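Local coordinates for protein glycosyl hydrolase family 26 (Bacteroides ovatus, PDB 4ZXO) that probably hydrolyses the internal beta-1,4-mannosidic linkages of mannans such as galactomannan, acting as an endo-beta-mannanase of glycoside hydrolase family 26, at residues E90-G95 / L156-F161; D144-L149 / N201-A206; K246-M251 / G284-V289. All blocks are in the same frame, centred on the assembly; numbering follows the deposited sequence.

Contact 1. Residues E90-G95 / L156-F161; sequences EQYARG and LIPVVF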
ATOM      1  N   GLU A  90      10.712  12.583  -5.469  1.00 12.45           N
ATOM      2  CA  GLU A  90       9.897  13.776  -5.663  1.00 12.89           C
ATOM      3  C   GLU A  90       8.699  13.845  -4.726  1.00 11.66           C
ATOM      4  O   GLU A  90       8.339  14.935  -4.263  1.00 12.98           O
ATOM      5  CB  GLU A  90       9.419  13.862  -7.115  1.00 14.68           C
ATOM      6  CG  GLU A  90      10.609  13.996  -8.033  1.00 17.95           C
ATOM      7  CD  GLU A  90      10.276  13.896  -9.513  1.00 24.26           C
ATOM      8  OE1 GLU A  90       9.102  13.840  -9.916  1.00 26.89           O
ATOM      9  OE2 GLU A  90      11.237  13.857 -10.305  1.00 26.77           O
ATOM     10  N   GLN A  91       8.090  12.697  -4.411  1.00 10.76           N
ATOM     11  CA  GLN A  91       6.964  12.695  -3.491  1.00  9.95           C
ATOM     12  C   GLN A  91       7.453  13.035  -2.103  1.00 10.96           C
ATOM     13  O   GLN A  91       6.795  13.805  -1.391  1.00 11.33           O
ATOM     14  CB  GLN A  91       6.244  11.335  -3.547  1.00  9.13           C
ATOM     15  CG  GLN A  91       5.122  11.151  -2.473  1.00  8.43           C
ATOM     16  CD  GLN A  91       3.876  12.002  -2.743  1.00  8.90           C
ATOM     17  OE1 GLN A  91       3.906  12.990  -3.502  1.00  9.47           O
ATOM     18  NE2 GLN A  91       2.766  11.605  -2.126  1.00  7.58           N
ATOM     19  N   TYR A  92       8.601  12.485  -1.693  1.00 10.21           N
ATOM     20  CA  TYR A  92       9.114  12.845  -0.388  1.00 11.05           C
ATOM     21  C   TYR A  92       9.435  14.343  -0.330  1.00 12.66           C
ATOM     22  O   TYR A  92       9.128  15.031   0.658  1.00 13.96           O
ATOM     23  CB  TYR A  92      10.382  12.051  -0.097  1.00 11.39           C
ATOM     24  CG  TYR A  92      10.973  12.339   1.269  1.00 13.36           C
ATOM     25  CD1 TYR A  92      10.475  11.712   2.395  1.00 13.45           C
ATOM     26  CD2 TYR A  92      12.021  13.243   1.420  1.00 14.70           C
ATOM     27  CE1 TYR A  92      11.007  11.955   3.637  1.00 14.35           C
ATOM     28  CE2 TYR A  92      12.573  13.528   2.697  1.00 16.21           C
ATOM     29  CZ  TYR A  92      12.060  12.863   3.802  1.00 16.25           C
ATOM     30  OH  TYR A  92      12.579  13.119   5.054  1.00 19.08           O
ATOM     31  N   ALA A  93      10.018  14.851  -1.400  1.00 13.09           N
ATOM     32  CA  ALA A  93      10.439  16.269  -1.424  1.00 13.57           C
ATOM     33  C   ALA A  93       9.231  17.198  -1.245  1.00 13.65           C
ATOM     34  O   ALA A  93       9.331  18.270  -0.614  1.00 15.30           O
ATOM     35  CB  ALA A  93      11.192  16.569  -2.724  1.00 14.19           C
ATOM     36  N   ARG A  94       8.064  16.808  -1.757  1.00 13.68           N
ATOM     37  CA  ARG A  94       6.900  17.696  -1.644  1.00 13.51           C
ATOM     38  C   ARG A  94       6.176  17.427  -0.319  1.00 14.25           C
ATOM     39  O   ARG A  94       5.211  18.107   0.000  1.00 16.06           O
ATOM     40  CB  ARG A  94       5.984  17.548  -2.876  1.00 15.49           C
ATOM     41  CG  ARG A  94       5.243  16.231  -3.029  1.00 15.24           C
ATOM     42  CD  ARG A  94       4.288  16.244  -4.246  1.00 15.05           C
ATOM     43  NE  ARG A  94       4.997  16.310  -5.539  1.00 15.60           N
ATOM     44  CZ  ARG A  94       5.305  15.257  -6.315  1.00 13.46           C
ATOM     45  NH1 ARG A  94       4.990  13.997  -5.951  1.00 13.08           N
ATOM     46  NH2 ARG A  94       5.950  15.475  -7.476  1.00 14.60           N
ATOM     47  N   GLY A  95       6.660  16.462   0.463  1.00 13.28           N
ATOM     48  CA  GLY A  95       6.058  16.197   1.766  1.00 13.48           C
ATOM     49  C   GLY A  95       5.050  15.058   1.831  1.00 12.45           C
ATOM     50  O   GLY A  95       4.468  14.797   2.910  1.00 13.13           O
ATOM     51  N   LEU A 156      17.676   8.805   3.964  1.00 17.39           N
ATOM     52  CA  LEU A 156      16.841   7.674   3.505  1.00 16.83           C
ATOM     53  C   LEU A 156      15.361   8.079   3.563  1.00 16.18           C
ATOM     54  O   LEU A 156      14.891   8.717   4.517  1.00 17.00           O
ATOM     55  CB  LEU A 156      17.065   6.404   4.360  1.00 17.59           C
ATOM     56  CG  LEU A 156      18.303   5.489   4.118  1.00 19.21           C
ATOM     57  CD1 LEU A 156      18.367   4.292   5.097  1.00 20.96           C
ATOM     58  CD2 LEU A 156      18.349   4.870   2.746  1.00 19.20           C
ATOM     59  N   ILE A 157      14.623   7.715   2.529  1.00 13.00           N
ATOM     60  CA  ILE A 157      13.191   8.093   2.452  1.00 11.43           C
ATOM     61  C   ILE A 157      12.373   6.981   3.059  1.00 10.59           C
ATOM     62  O   ILE A 157      12.461   5.814   2.603  1.00 10.53           O
ATOM     63  CB  ILE A 157      12.817   8.350   1.012  1.00 12.16           C
ATOM     64  CG1 ILE A 157      13.570   9.620   0.546  1.00 14.05           C
ATOM     65  CG2 ILE A 157      11.284   8.484   0.864  1.00 12.54           C
ATOM     66  CD1 ILE A 157      13.557   9.761  -0.965  1.00 15.34           C
ATOM     67  N   PRO A 158      11.556   7.311   4.090  1.00 10.23           N
ATOM     68  CA  PRO A 158      10.697   6.284   4.701  1.00  9.96           C
ATOM     69  C   PRO A 158       9.686   5.774   3.674  1.00  9.97           C
ATOM     70  O   PRO A 158       9.191   6.527   2.831  1.00 11.09           O
ATOM     71  CB  PRO A 158       9.980   7.017   5.854  1.00  9.77           C
ATOM     72  CG  PRO A 158      10.854   8.185   6.142  1.00 10.39           C
ATOM     73  CD  PRO A 158      11.386   8.607   4.760  1.00 10.25           C
ATOM     74  N   VAL A 159       9.395   4.492   3.739  1.00  8.85           N
ATOM     75  CA  VAL A 159       8.384   3.856   2.875  1.00  9.42           C
ATOM     76  C   VAL A 159       7.533   2.906   3.700  1.00  8.75           C
ATOM     77  O   VAL A 159       8.033   2.262   4.616  1.00 10.00           O
ATOM     78  CB  VAL A 159       9.098   3.048   1.715  1.00 12.17           C
ATOM     79  CG1 VAL A 159       8.183   2.013   1.045  1.00 16.71           C
ATOM     80  CG2 VAL A 159       9.699   4.064   0.753  1.00 11.36           C
ATOM     81  N   VAL A 160       6.236   2.860   3.409  1.00  7.63           N
ATOM     82  CA  VAL A 160       5.394   1.796   3.973  1.00  6.81           C
ATOM     83  C   VAL A 160       5.425   0.636   2.995  1.00  7.75           C
ATOM     84  O   VAL A 160       4.867   0.735   1.909  1.00 10.93           O
ATOM     85  CB  VAL A 160       3.958   2.247   4.231  1.00  7.05           C
ATOM     86  CG1 VAL A 160       3.075   1.061   4.746  1.00  8.49           C
ATOM     87  CG2 VAL A 160       3.961   3.428   5.222  1.00  9.90           C
ATOM     88  N   PHE A 161       6.080  -0.459   3.366  1.00  6.85           N
ATOM     89  CA  PHE A 161       6.248  -1.596   2.459  1.00  6.75           C
ATOM     90  C   PHE A 161       5.171  -2.638   2.830  1.00  6.47           C
ATOM     91  O   PHE A 161       4.978  -2.951   4.032  1.00  6.95           O
ATOM     92  CB  PHE A 161       7.645  -2.161   2.616  1.00  8.20           C
ATOM     93  CG  PHE A 161       7.958  -3.353   1.744  1.00  7.58           C
ATOM     94  CD1 PHE A 161       7.664  -3.344   0.381  1.00  8.45           C
ATOM     95  CD2 PHE A 161       8.626  -4.463   2.290  1.00  9.04           C
ATOM     96  CE1 PHE A 161       7.960  -4.467  -0.427  1.00  9.89           C
ATOM     97  CE2 PHE A 161       8.970  -5.567   1.465  1.00  9.32           C
ATOM     98  CZ  PHE A 161       8.647  -5.557   0.117  1.00  9.44           C
TER
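Tyr92, in the last turn of helix 81-93, lays its ring against Ile157 and Pro158, the two residues that lead into strand 159-162, and the contact is wholly apolar. Its central element is a CH-pi interaction: Ile157 CG1 stands over one face of the Tyr92 ring, 4.1 Å from the centroid and 22° off the normal, displaced toward the rim on the CG side. The second branch of the same isoleucine, CG2, reaches the near side of the ring and lies 3.7 Å from Tyr92 CD1. Having CG anti to the backbone N (chi1 -179°) carries the tyrosine ring out from the helix toward this isoleucine.

Van der Waals packing continues further along the ring, where Pro158 CD approaches Tyr92 CE1 obliquely at 3.6 Å. The proline and tyrosine side chains cross at about a right angle. CD is the one proline side-chain atom within 4.2 Å of the ring, meeting it at CE1 and CD1.

Polar interactions belong to the helix end. Gly95, with positive phi, closes a Schellman motif, its N bonding to Tyr92 O at 2.9 Å. Arg94 NH1 donates to Gln91 OE1 at 2.9 Å, nearly in its own guanidinium plane. These two bonds tie together the helix end that bears Tyr92, while Gln91 NE2 fastens it to Pro58 O, just before strand 60-64.

Among its neighbours, the contact sits where helix 81-93 ends beside the start of strand 159-162. Ile157 also touches Ile98 of the adjoining parallel strand 97-101, whereas helix 10-19 packs on Tyr92 through Glu11 and on Pro158 through Glu11, Thr12 and Leu15.

Contact 2. Residues D144-L149 / N201-A206; sequences DFLLSL and NNVLLA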
ATOM      1  N   ASP A 144      17.974  -3.759  -1.416  1.00 12.73           N
ATOM      2  CA  ASP A 144      18.882  -2.847  -2.113  1.00 13.98           C
ATOM      3  C   ASP A 144      18.141  -1.680  -2.800  1.00 14.25           C
ATOM      4  O   ASP A 144      18.633  -0.528  -2.778  1.00 15.90           O
ATOM      5  CB  ASP A 144      19.676  -3.596  -3.167  1.00 16.43           C
ATOM      6  CG  ASP A 144      20.739  -4.494  -2.583  1.00 18.83           C
ATOM      7  OD1 ASP A 144      21.123  -4.299  -1.407  1.00 18.04           O
ATOM      8  OD2 ASP A 144      21.183  -5.392  -3.321  1.00 21.76           O
ATOM      9  N   PHE A 145      16.946  -1.947  -3.354  1.00 12.93           N
ATOM     10  CA  PHE A 145      16.167  -0.855  -3.912  1.00 11.91           C
ATOM     11  C   PHE A 145      15.751   0.128  -2.813  1.00 11.17           C
ATOM     12  O   PHE A 145      15.870   1.339  -2.971  1.00 12.23           O
ATOM     13  CB  PHE A 145      14.946  -1.365  -4.644  1.00 11.91           C
ATOM     14  CG  PHE A 145      14.173  -0.258  -5.274  1.00 12.16           C
ATOM     15  CD1 PHE A 145      14.592   0.300  -6.453  1.00 14.14           C
ATOM     16  CD2 PHE A 145      13.032   0.241  -4.686  1.00 11.98           C
ATOM     17  CE1 PHE A 145      13.868   1.351  -7.040  1.00 14.27           C
ATOM     18  CE2 PHE A 145      12.298   1.288  -5.271  1.00 11.89           C
ATOM     19  CZ  PHE A 145      12.736   1.836  -6.440  1.00 13.51           C
ATOM     20  N   LEU A 146      15.250  -0.384  -1.702  1.00 11.39           N
ATOM     21  CA  LEU A 146      14.828   0.482  -0.602  1.00 11.09           C
ATOM     22  C   LEU A 146      15.966   1.381  -0.082  1.00 12.20           C
ATOM     23  O   LEU A 146      15.754   2.540   0.290  1.00 12.78           O
ATOM     24  CB  LEU A 146      14.267  -0.375   0.537  1.00 11.40           C
ATOM     25  CG  LEU A 146      12.948  -1.102   0.157  1.00 11.75           C
ATOM     26  CD1 LEU A 146      12.450  -1.996   1.285  1.00 13.09           C
ATOM     27  CD2 LEU A 146      11.833  -0.133  -0.272  1.00 14.76           C
ATOM     28  N   LEU A 147      17.163   0.812  -0.024  1.00 12.63           N
ATOM     29  CA  LEU A 147      18.325   1.580   0.446  1.00 13.82           C
ATOM     30  C   LEU A 147      18.746   2.675  -0.551  1.00 14.07           C
ATOM     31  O   LEU A 147      19.529   3.581  -0.214  1.00 16.39           O
ATOM     32  CB  LEU A 147      19.487   0.634   0.709  1.00 16.32           C
ATOM     33  CG  LEU A 147      19.222  -0.240   1.933  1.00 19.18           C
ATOM     34  CD1 LEU A 147      20.205  -1.399   1.989  1.00 20.48           C
ATOM     35  CD2 LEU A 147      19.335   0.624   3.167  1.00 19.53           C
ATOM     36  N   SER A 148      18.297   2.567  -1.787  1.00 14.59           N
ATOM     37  CA  SER A 148      18.651   3.546  -2.814  1.00 14.61           C
ATOM     38  C   SER A 148      17.681   4.729  -2.810  1.00 14.65           C
ATOM     39  O   SER A 148      17.921   5.724  -3.513  1.00 16.23           O
ATOM     40  CB  SER A 148      18.646   2.895  -4.209  1.00 15.57           C
ATOM     41  OG  SER A 148      17.319   2.751  -4.722  1.00 14.28           O
ATOM     42  N   LEU A 149      16.620   4.634  -2.014  1.00 14.58           N
ATOM     43  CA  LEU A 149      15.661   5.721  -1.911  1.00 14.24           C
ATOM     44  C   LEU A 149      16.193   6.785  -0.943  1.00 15.15           C
ATOM     45  O   LEU A 149      15.953   6.718   0.273  1.00 15.31           O
ATOM     46  CB  LEU A 149      14.299   5.187  -1.461  1.00 12.20           C
ATOM     47  CG  LEU A 149      13.784   4.078  -2.363  1.00 11.68           C
ATOM     48  CD1 LEU A 149      12.453   3.571  -1.786  1.00 12.40           C
ATOM     49  CD2 LEU A 149      13.584   4.568  -3.752  1.00 11.22           C
ATOM     50  N   ASN A 201      16.518   0.656   7.373  1.00 17.57           N
ATOM     51  CA  ASN A 201      15.913   1.291   8.531  1.00 17.44           C
ATOM     52  C   ASN A 201      14.872   2.324   8.172  1.00 14.99           C
ATOM     53  O   ASN A 201      14.398   3.072   9.018  1.00 16.40           O
ATOM     54  CB  ASN A 201      17.023   1.915   9.389  1.00 21.13           C
ATOM     55  CG  ASN A 201      17.990   0.895   9.868  1.00 24.92           C
ATOM     56  OD1 ASN A 201      17.643  -0.288  10.033  1.00 27.15           O
ATOM     57  ND2 ASN A 201      19.222   1.316  10.091  1.00 26.32           N
ATOM     58  N   ASN A 202      14.512   2.348   6.896  1.00 12.15           N
ATOM     59  CA  ASN A 202      13.511   3.286   6.393  1.00 11.17           C
ATOM     60  C   ASN A 202      12.218   2.590   5.978  1.00 10.88           C
ATOM     61  O   ASN A 202      11.486   3.116   5.139  1.00 12.24           O
ATOM     62  CB  ASN A 202      14.081   4.083   5.194  1.00 11.08           C
ATOM     63  CG  ASN A 202      14.572   3.204   4.056  1.00 13.22           C
ATOM     64  OD1 ASN A 202      15.121   2.108   4.261  1.00 15.89           O
ATOM     65  ND2 ASN A 202      14.381   3.686   2.833  1.00 13.02           N
ATOM     66  N   VAL A 203      11.882   1.448   6.583  1.00 11.06           N
ATOM     67  CA  VAL A 203      10.658   0.769   6.231  0.50 11.30           C
ATOM     68  C   VAL A 203       9.705   0.588   7.411  1.00 10.96           C
ATOM     69  O   VAL A 203      10.132   0.204   8.502  1.00 12.22           O
ATOM     70  CB  VAL A 203      10.987  -0.591   5.613  0.50 11.83           C
ATOM     71  CG1 VAL A 203       9.730  -1.308   5.186  0.50 10.94           C
ATOM     72  CG2 VAL A 203      11.846  -0.370   4.414  0.50 13.13           C
ATOM     73  N   LEU A 204       8.434   0.862   7.154  1.00 10.26           N
ATOM     74  CA  LEU A 204       7.325   0.461   8.022  1.00 10.22           C
ATOM     75  C   LEU A 204       6.617  -0.669   7.297  1.00  9.42           C
ATOM     76  O   LEU A 204       6.386  -0.551   6.105  1.00 11.32           O
ATOM     77  CB  LEU A 204       6.334   1.595   8.248  1.00 10.92           C
ATOM     78  CG  LEU A 204       7.014   2.802   8.916  1.00 12.59           C
ATOM     79  CD1 LEU A 204       6.030   3.931   9.064  1.00 13.49           C
ATOM     80  CD2 LEU A 204       7.578   2.398  10.275  1.00 13.63           C
ATOM     81  N   LEU A 205       6.231  -1.721   7.993  1.00  8.66           N
ATOM     82  CA  LEU A 205       5.577  -2.857   7.314  1.00  7.47           C
ATOM     83  C   LEU A 205       4.073  -2.842   7.498  1.00  7.37           C
ATOM     84  O   LEU A 205       3.589  -2.676   8.620  1.00  8.25           O
ATOM     85  CB  LEU A 205       6.154  -4.197   7.863  1.00  8.51           C
ATOM     86  CG  LEU A 205       7.612  -4.406   7.485  1.00  9.70           C
ATOM     87  CD1 LEU A 205       8.121  -5.716   8.118  1.00 10.78           C
ATOM     88  CD2 LEU A 205       7.847  -4.401   5.947  1.00 10.75           C
ATOM     89  N   ALA A 206       3.310  -3.047   6.426  1.00  6.76           N
ATOM     90  CA  ALA A 206       1.845  -3.030   6.517  1.00  5.87           C
ATOM     91  C   ALA A 206       1.285  -4.409   6.152  1.00  6.30           C
ATOM     92  O   ALA A 206       1.690  -5.030   5.139  1.00  7.67           O
ATOM     93  CB  ALA A 206       1.237  -1.955   5.553  1.00  6.55           C
TER
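Leu146, in the C-terminal part of helix 132-147, lies opposite Asn202 just ahead of strand 203-207, their CA atoms 7.7 Å apart as the nearest CA pair of the two segments. Asn202 ND2 donates to Leu146 O at 3.1 Å with an N-H...O angle of 162°. The acceptor lies close to the plane of the Asn202 amide, yet the donor stands 45° out of the Leu146 carbonyl plane. Leu149 N reaches the same oxygen, Leu146 O, at 3.2 Å from the opposite face, so two donors grip this carbonyl. Asn202 CG occupies the position between its backbone N and carbonyl carbon (chi1 57°), which directs the amide toward the helix. Its ND2 also bonds to Ile157 O, whereas the buried OD1 has no modelled partner. A leucine here removes the amide donor, and would probably leave Ile157 O without this mate and Leu146 O with Leu149 N alone of the pair, weakening the tie between helix and strand entrance.

One residue further along, Leu146 CD1 meets Val203 CG2 at 3.6 Å, less certainly, since this holds for one of two valine conformers.

Helix 132-147 follows strand 97-101, precedes strand 159-162 and packs by strand 203-207; with the closed parallel sheet, this is the pattern of the TIM barrel to whose clan family 26 belongs.

Contact 3. Residues K246-M251 / G284-V289; sequences KQLNKM and GTLLPV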
ATOM      1  N   LYS A 246     -21.444  -2.540   3.534  1.00 13.38           N
ATOM      2  CA  LYS A 246     -21.446  -3.509   4.635  1.00 13.97           C
ATOM      3  C   LYS A 246     -20.016  -4.033   4.904  1.00 13.12           C
ATOM      4  O   LYS A 246     -19.539  -4.063   6.033  1.00 13.80           O
ATOM      5  CB  LYS A 246     -22.408  -4.690   4.321  1.00 16.20           C
ATOM      6  CG  LYS A 246     -22.347  -5.864   5.297  1.00 20.45           C
ATOM      7  CD  LYS A 246     -23.561  -6.836   5.158  1.00 25.32           C
ATOM      8  CE  LYS A 246     -23.510  -8.011   6.218  1.00 28.11           C
ATOM      9  NZ  LYS A 246     -24.846  -8.732   6.565  1.00 29.54           N
ATOM     10  N   GLN A 247     -19.358  -4.493   3.854  1.00 11.77           N
ATOM     11  CA  GLN A 247     -18.075  -5.131   4.036  1.00 10.47           C
ATOM     12  C   GLN A 247     -16.974  -4.157   4.388  1.00 11.01           C
ATOM     13  O   GLN A 247     -16.088  -4.509   5.205  1.00 10.34           O
ATOM     14  CB  GLN A 247     -17.687  -5.864   2.779  1.00 12.87           C
ATOM     15  CG  GLN A 247     -18.590  -7.071   2.516  1.00 14.49           C
ATOM     16  CD  GLN A 247     -18.488  -8.132   3.614  1.00 17.38           C
ATOM     17  OE1 GLN A 247     -17.430  -8.305   4.209  1.00 18.13           O
ATOM     18  NE2 GLN A 247     -19.601  -8.851   3.882  1.00 20.23           N
ATOM     19  N   LEU A 248     -17.039  -2.929   3.838  1.00 10.41           N
ATOM     20  CA  LEU A 248     -16.031  -1.938   4.239  1.00 10.33           C
ATOM     21  C   LEU A 248     -16.257  -1.510   5.692  1.00 10.17           C
ATOM     22  O   LEU A 248     -15.301  -1.402   6.463  1.00 10.86           O
ATOM     23  CB  LEU A 248     -16.050  -0.721   3.303  1.00 10.10           C
ATOM     24  CG  LEU A 248     -14.908   0.267   3.545  1.00 10.44           C
ATOM     25  CD1 LEU A 248     -13.474  -0.410   3.471  1.00 10.59           C
ATOM     26  CD2 LEU A 248     -15.076   1.481   2.634  1.00 12.32           C
ATOM     27  N   ASN A 249     -17.504  -1.207   6.071  1.00 10.17           N
ATOM     28  CA  ASN A 249     -17.723  -0.948   7.481  1.00 10.30           C
ATOM     29  C   ASN A 249     -17.245  -2.101   8.361  1.00 10.55           C
ATOM     30  O   ASN A 249     -16.653  -1.866   9.413  1.00 10.89           O
ATOM     31  CB  ASN A 249     -19.199  -0.682   7.777  1.00 10.77           C
ATOM     32  CG  ASN A 249     -19.580   0.779   7.546  1.00 12.61           C
ATOM     33  OD1 ASN A 249     -19.091   1.691   8.235  1.00 13.89           O
ATOM     34  ND2 ASN A 249     -20.410   1.009   6.561  1.00 14.35           N
ATOM     35  N   LYS A 250     -17.552  -3.340   7.976  1.00 10.48           N
ATOM     36  CA  LYS A 250     -17.113  -4.481   8.740  1.00 10.73           C
ATOM     37  C   LYS A 250     -15.578  -4.492   8.873  1.00 11.30           C
ATOM     38  O   LYS A 250     -15.048  -4.660   9.986  1.00 11.98           O
ATOM     39  CB  LYS A 250     -17.572  -5.771   8.074  1.00 10.82           C
ATOM     40  CG  LYS A 250     -17.174  -6.992   8.839  1.00 11.32           C
ATOM     41  CD  LYS A 250     -17.278  -8.239   7.923  1.00 10.43           C
ATOM     42  CE  LYS A 250     -16.022  -8.366   7.073  1.00 10.43           C
ATOM     43  NZ  LYS A 250     -16.104  -9.520   6.126  1.00 10.17           N
ATOM     44  N   MET A 251     -14.856  -4.331   7.755  1.00 10.76           N
ATOM     45  CA  MET A 251     -13.400  -4.394   7.875  1.00 10.25           C
ATOM     46  C   MET A 251     -12.813  -3.210   8.619  1.00 10.87           C
ATOM     47  O   MET A 251     -11.853  -3.394   9.369  1.00 11.70           O
ATOM     48  CB  MET A 251     -12.738  -4.453   6.483  1.00  9.81           C
ATOM     49  CG  MET A 251     -12.965  -5.762   5.753  1.00 10.66           C
ATOM     50  SD  MET A 251     -12.727  -7.292   6.726  1.00 10.76           S
ATOM     51  CE  MET A 251     -11.006  -7.084   7.219  1.00  9.46           C
ATOM     52  N   GLY A 284     -20.690  10.292  -1.978  1.00 14.71           N
ATOM     53  CA  GLY A 284     -21.924   9.593  -1.694  1.00 15.18           C
ATOM     54  C   GLY A 284     -21.764   8.184  -1.185  1.00 15.93           C
ATOM     55  O   GLY A 284     -22.672   7.642  -0.588  1.00 17.16           O
ATOM     56  N   THR A 285     -20.621   7.578  -1.455  1.00 13.95           N
ATOM     57  CA  THR A 285     -20.351   6.205  -0.977  1.00 12.45           C
ATOM     58  C   THR A 285     -19.082   6.136  -0.124  1.00 11.38           C
ATOM     59  O   THR A 285     -19.136   5.716   1.017  1.00 13.78           O
ATOM     60  CB  THR A 285     -20.239   5.243  -2.160  1.00 13.48           C
ATOM     61  OG1 THR A 285     -21.487   5.251  -2.854  1.00 14.35           O
ATOM     62  CG2 THR A 285     -20.002   3.822  -1.710  1.00 13.31           C
ATOM     63  N   LEU A 286     -17.940   6.553  -0.663  1.00 10.93           N
ATOM     64  CA  LEU A 286     -16.693   6.347   0.078  1.00 10.57           C
ATOM     65  C   LEU A 286     -16.591   7.201   1.359  1.00 11.79           C
ATOM     66  O   LEU A 286     -16.319   6.691   2.472  1.00 11.99           O
ATOM     67  CB  LEU A 286     -15.510   6.666  -0.828  1.00 10.31           C
ATOM     68  CG  LEU A 286     -14.147   6.453  -0.177  1.00  9.97           C
ATOM     69  CD1 LEU A 286     -13.817   5.018   0.187  1.00  9.83           C
ATOM     70  CD2 LEU A 286     -12.988   6.987  -1.030  1.00 11.07           C
ATOM     71  N   LEU A 287     -16.762   8.506   1.215  1.00 11.35           N
ATOM     72  CA  LEU A 287     -16.545   9.418   2.367  1.00 12.83           C
ATOM     73  C   LEU A 287     -17.445   9.108   3.550  1.00 12.83           C
ATOM     74  O   LEU A 287     -16.964   9.053   4.679  1.00 12.97           O
ATOM     75  CB  LEU A 287     -16.718  10.857   1.916  1.00 14.33           C
ATOM     76  CG  LEU A 287     -16.357  11.913   2.994  1.00 15.49           C
ATOM     77  CD1 LEU A 287     -14.903  11.772   3.536  1.00 15.08           C
ATOM     78  CD2 LEU A 287     -16.565  13.334   2.465  1.00 16.52           C
ATOM     79  N   PRO A 288     -18.738   8.839   3.315  1.00 13.92           N
ATOM     80  CA  PRO A 288     -19.555   8.576   4.525  1.00 14.68           C
ATOM     81  C   PRO A 288     -19.149   7.338   5.285  1.00 14.29           C
ATOM     82  O   PRO A 288     -19.391   7.284   6.493  1.00 15.98           O
ATOM     83  CB  PRO A 288     -20.977   8.395   3.988  1.00 15.92           C
ATOM     84  CG  PRO A 288     -20.991   9.176   2.674  1.00 15.40           C
ATOM     85  CD  PRO A 288     -19.562   8.993   2.093  1.00 14.33           C
ATOM     86  N   VAL A 289     -18.485   6.391   4.624  1.00 13.14           N
ATOM     87  CA  VAL A 289     -17.979   5.236   5.339  1.00 12.84           C
ATOM     88  C   VAL A 289     -16.669   5.553   6.019  1.00 12.35           C
ATOM     89  O   VAL A 289     -16.570   5.364   7.225  1.00 13.00           O
ATOM     90  CB  VAL A 289     -17.777   4.015   4.417  1.00 13.12           C
ATOM     91  CG1 VAL A 289     -17.189   2.845   5.220  1.00 12.48           C
ATOM     92  CG2 VAL A 289     -19.118   3.607   3.825  1.00 13.87           C
TER
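Val289 CG1 is the hub of this contact, touched by Leu248 on one flank and Asn249 on another. Leu248 CD2 comes within 3.6 Å of Val289 CG1, and the leucine CG also lies close by. Val289 CG1 is anti to the backbone N (chi1 178°), which presents that methyl to Leu248 and Asn249 together. The same Leu248 methyl, CD2, is 4.5 Å from Leu286 CD1, a looser contact one turn earlier on the partner helix. Asn249 adds the aliphatic-to-amide part: its OD1 and ND2 both lie against Val289 CG1, at 3.7 and 3.9 Å, and ND2 also touches Val289 CG2 at 4.0 Å.

Further out, the asparagine amide is fixed at both ends, OD1 by a hydrogen bond with Tyr293 OH and ND2 by one to Ile245 O in its own helix. Arg241, at the start of helix 241-262, reaches across to the partner helix, its NE bonding to Thr285 OG1 and its NH2 to Gly284 O. Phe327 of helix 321-328 touches Leu286.

The two helical segments run nearly parallel, crossing at -21° with axes 10.8 Å apart. The segment 284-289 contains a wider pi-type turn at 284-286 and a kink at Pro288, whose N lacks a bond to the preceding turn. Helices 241-262 and 281-290 are separated in sequence by strand 266-271, so the pairing is that of successive outer helices in a beta/alpha barrel.

In the fold
The touching residues of contact 2 are all buried, whereas Tyr92 in contact 1 and Asn249 in contact 3 are partly exposed. Contacts 1 and 2 each set the C-terminal part of a helix against the start of a strand, in neighbouring strands of one sheet, their centres about 10 Å apart; they meet where Ile157 N lies 2.8 Å from Leu149 O, probably as a hydrogen bond. Contact 3 joins two outer helices on the opposite side of the chain's centre, its own centre about 19 Å from that point against about 13 Å for the others. The chemistry differs accordingly: aromatic-aliphatic in contact 1, amide-to-carbonyl plus aliphatic in contact 2, aliphatic with an amide flank in contact 3.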